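Local structure of uncharacterized protein (Bacteroides fragilis, 3NNG) at residues V72-F77 / A126-P131. The protein is of unknown function but contains an F5/8 type C domain that binds a calcium ion and, as in relatives, may recognise carbohydrate or another surface ligand. The protein carries 1 engineered substitution. Residues are numbered along the deposited sequence; the frame is centred on the assembly and turned at random.
Sequences VTLTGF and AAIEPP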
loop_
_atom_site.group_PDB
_atom_site.type_symbol
_atom_site.label_atom_id
_atom_site.label_comp_id
_atom_site.label_asym_id
_atom_site.label_seq_id
_atom_site.Cartn_x
_atom_site.Cartn_y
_atom_site.Cartn_z
ATOM N N VAL A 72 -3.524 -3.245 -14.368
ATOM C CA VAL A 72 -3.395 -1.867 -14.803
ATOM C C VAL A 72 -1.964 -1.521 -15.178
ATOM O O VAL A 72 -1.003 -2.156 -14.735
ATOM C CB VAL A 72 -3.878 -0.863 -13.733
ATOM C CG1 VAL A 72 -5.225 -1.291 -13.140
ATOM C CG2 VAL A 72 -2.831 -0.693 -12.636
ATOM N N THR A 73 -1.837 -0.495 -16.002
ATOM C CA THR A 73 -0.546 0.101 -16.233
ATOM C C THR A 73 -0.298 1.055 -15.065
ATOM O O THR A 73 -0.830 2.157 -15.028
ATOM C CB THR A 73 -0.525 0.784 -17.601
ATOM O OG1 THR A 73 -0.693 -0.234 -18.595
ATOM C CG2 THR A 73 0.797 1.513 -17.829
ATOM N N LEU A 74 0.497 0.601 -14.101
ATOM C CA LEU A 74 0.626 1.281 -12.810
ATOM C C LEU A 74 1.511 2.515 -12.872
ATOM O O LEU A 74 2.710 2.404 -13.149
ATOM C CB LEU A 74 1.198 0.301 -11.784
ATOM C CG LEU A 74 1.387 0.824 -10.368
ATOM C CD1 LEU A 74 0.048 1.337 -9.832
ATOM C CD2 LEU A 74 1.960 -0.273 -9.467
ATOM N N THR A 75 0.932 3.685 -12.584
ATOM C CA THR A 75 1.692 4.937 -12.628
ATOM C C THR A 75 2.202 5.385 -11.253
ATOM O O THR A 75 3.091 6.223 -11.150
ATOM C CB THR A 75 0.894 6.087 -13.303
ATOM O OG1 THR A 75 1.759 7.210 -13.504
ATOM C CG2 THR A 75 -0.295 6.519 -12.445
ATOM N N GLY A 76 1.652 4.816 -10.194
ATOM C CA GLY A 76 2.124 5.143 -8.863
ATOM C C GLY A 76 1.142 4.634 -7.835
ATOM O O GLY A 76 0.169 3.969 -8.188
ATOM N N PHE A 77 1.389 4.946 -6.564
ATOM C CA PHE A 77 0.434 4.611 -5.531
ATOM C C PHE A 77 0.457 5.701 -4.466
ATOM O O PHE A 77 1.290 6.616 -4.503
ATOM C CB PHE A 77 0.764 3.242 -4.924
ATOM C CG PHE A 77 2.010 3.236 -4.106
ATOM C CD1 PHE A 77 3.256 3.140 -4.714
ATOM C CD2 PHE A 77 1.946 3.347 -2.732
ATOM C CE1 PHE A 77 4.418 3.146 -3.955
ATOM C CE2 PHE A 77 3.093 3.366 -1.964
ATOM C CZ PHE A 77 4.336 3.258 -2.578
ATOM N N ALA A 126 3.483 8.230 -4.469
ATOM C CA ALA A 126 4.782 7.736 -4.887
ATOM C C ALA A 126 4.672 7.290 -6.337
ATOM O O ALA A 126 3.921 6.371 -6.656
ATOM C CB ALA A 126 5.238 6.596 -3.999
ATOM N N ALA A 127 5.410 7.970 -7.209
ATOM C CA ALA A 127 5.376 7.700 -8.639
ATOM C C ALA A 127 6.079 6.390 -8.997
ATOM O O ALA A 127 7.104 6.037 -8.413
ATOM C CB ALA A 127 6.003 8.874 -9.406
ATOM N N ILE A 128 5.503 5.668 -9.955
ATOM C CA ILE A 128 6.150 4.500 -10.538
ATOM C C ILE A 128 6.533 4.855 -11.972
ATOM O O ILE A 128 5.665 5.109 -12.825
ATOM C CB ILE A 128 5.219 3.279 -10.549
ATOM C CG1 ILE A 128 4.778 2.919 -9.134
ATOM C CG2 ILE A 128 5.914 2.078 -11.203
ATOM C CD1 ILE A 128 5.847 2.268 -8.327
ATOM N N GLU A 129 7.831 4.879 -12.240
ATOM C CA GLU A 129 8.320 5.437 -13.489
ATOM C C GLU A 129 9.331 4.543 -14.204
ATOM O O GLU A 129 10.318 4.110 -13.601
ATOM C CB GLU A 129 8.942 6.809 -13.226
ATOM C CG GLU A 129 9.398 7.520 -14.492
ATOM C CD GLU A 129 8.240 8.020 -15.341
ATOM O OE1 GLU A 129 7.229 8.481 -14.765
ATOM O OE2 GLU A 129 8.353 7.960 -16.586
ATOM N N PRO A 130 9.085 4.260 -15.498
ATOM C CA PRO A 130 7.856 4.610 -16.219
ATOM C C PRO A 130 6.744 3.749 -15.648
ATOM O O PRO A 130 7.050 2.823 -14.896
ATOM C CB PRO A 130 8.142 4.147 -17.653
ATOM C CG PRO A 130 9.596 3.970 -17.734
ATOM C CD PRO A 130 10.049 3.575 -16.369
ATOM N N PRO A 131 5.485 4.029 -16.000
ATOM C CA PRO A 131 4.404 3.178 -15.491
ATOM C C PRO A 131 4.650 1.711 -15.862
ATOM O O PRO A 131 5.205 1.427 -16.935
ATOM C CB PRO A 131 3.161 3.710 -16.223
ATOM C CG PRO A 131 3.537 5.095 -16.698
ATOM C CD PRO A 131 5.007 5.029 -16.975
HETATM O O HOH W 1 4.607 7.646 -13.439
#
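Within the discoidin-like beta-sandwich of this F5/8 type C domain, strand 71-79 pairs antiparallel with the start of strand 124-144. Phe-77 and Ala-126 are a hydrogen-bonded pair: Ala-126 N reaches Phe-77 O at 2.7 Å, nearly straight (178° at the hydrogen), and Phe-77 N bonds Ala-126 O at 2.9 Å. Gly-76 and Ala-127 form a non-hydrogen-bonded antiparallel pair, the bare Gly-76 CA close against Ala-126 O. In the third bond, 2.7 Å, Ile-128 N sits above the carbonyl plane of Thr-75 O, not on a lone pair.

The CB of Ile-128 points toward strand 71-79, and its side chain lies against the backbone from Leu-74 to Gly-76. CB rests 3.7 Å from Leu-74 O, and CG2 stays beside that carbonyl. CG1 (chi1 -59°) slides over the glycine, 3.5 Å from Gly-76 CA. The side chains of Ile-128 and Leu-74 cross obliquely, CG1 and CG nearest at 4.2 Å; CD1 continues away from Leu-74, and Tyr-109 also packs here. On the buried face, Ala-126 CB makes a CH-pi contact over the Phe-77 ring, 3.5 Å from CE1.

The chain turns a corner at Glu-129 and Pro-130, where the peptide before Pro-130 is cis. Pro-131 comes back alongside the same strand, nearest Thr-75 by CA, its CB against Thr-73 CG2; its CA makes a close but bent CA-H...O contact with Leu-74 O, 3.0 Å, 122° at the hydrogen.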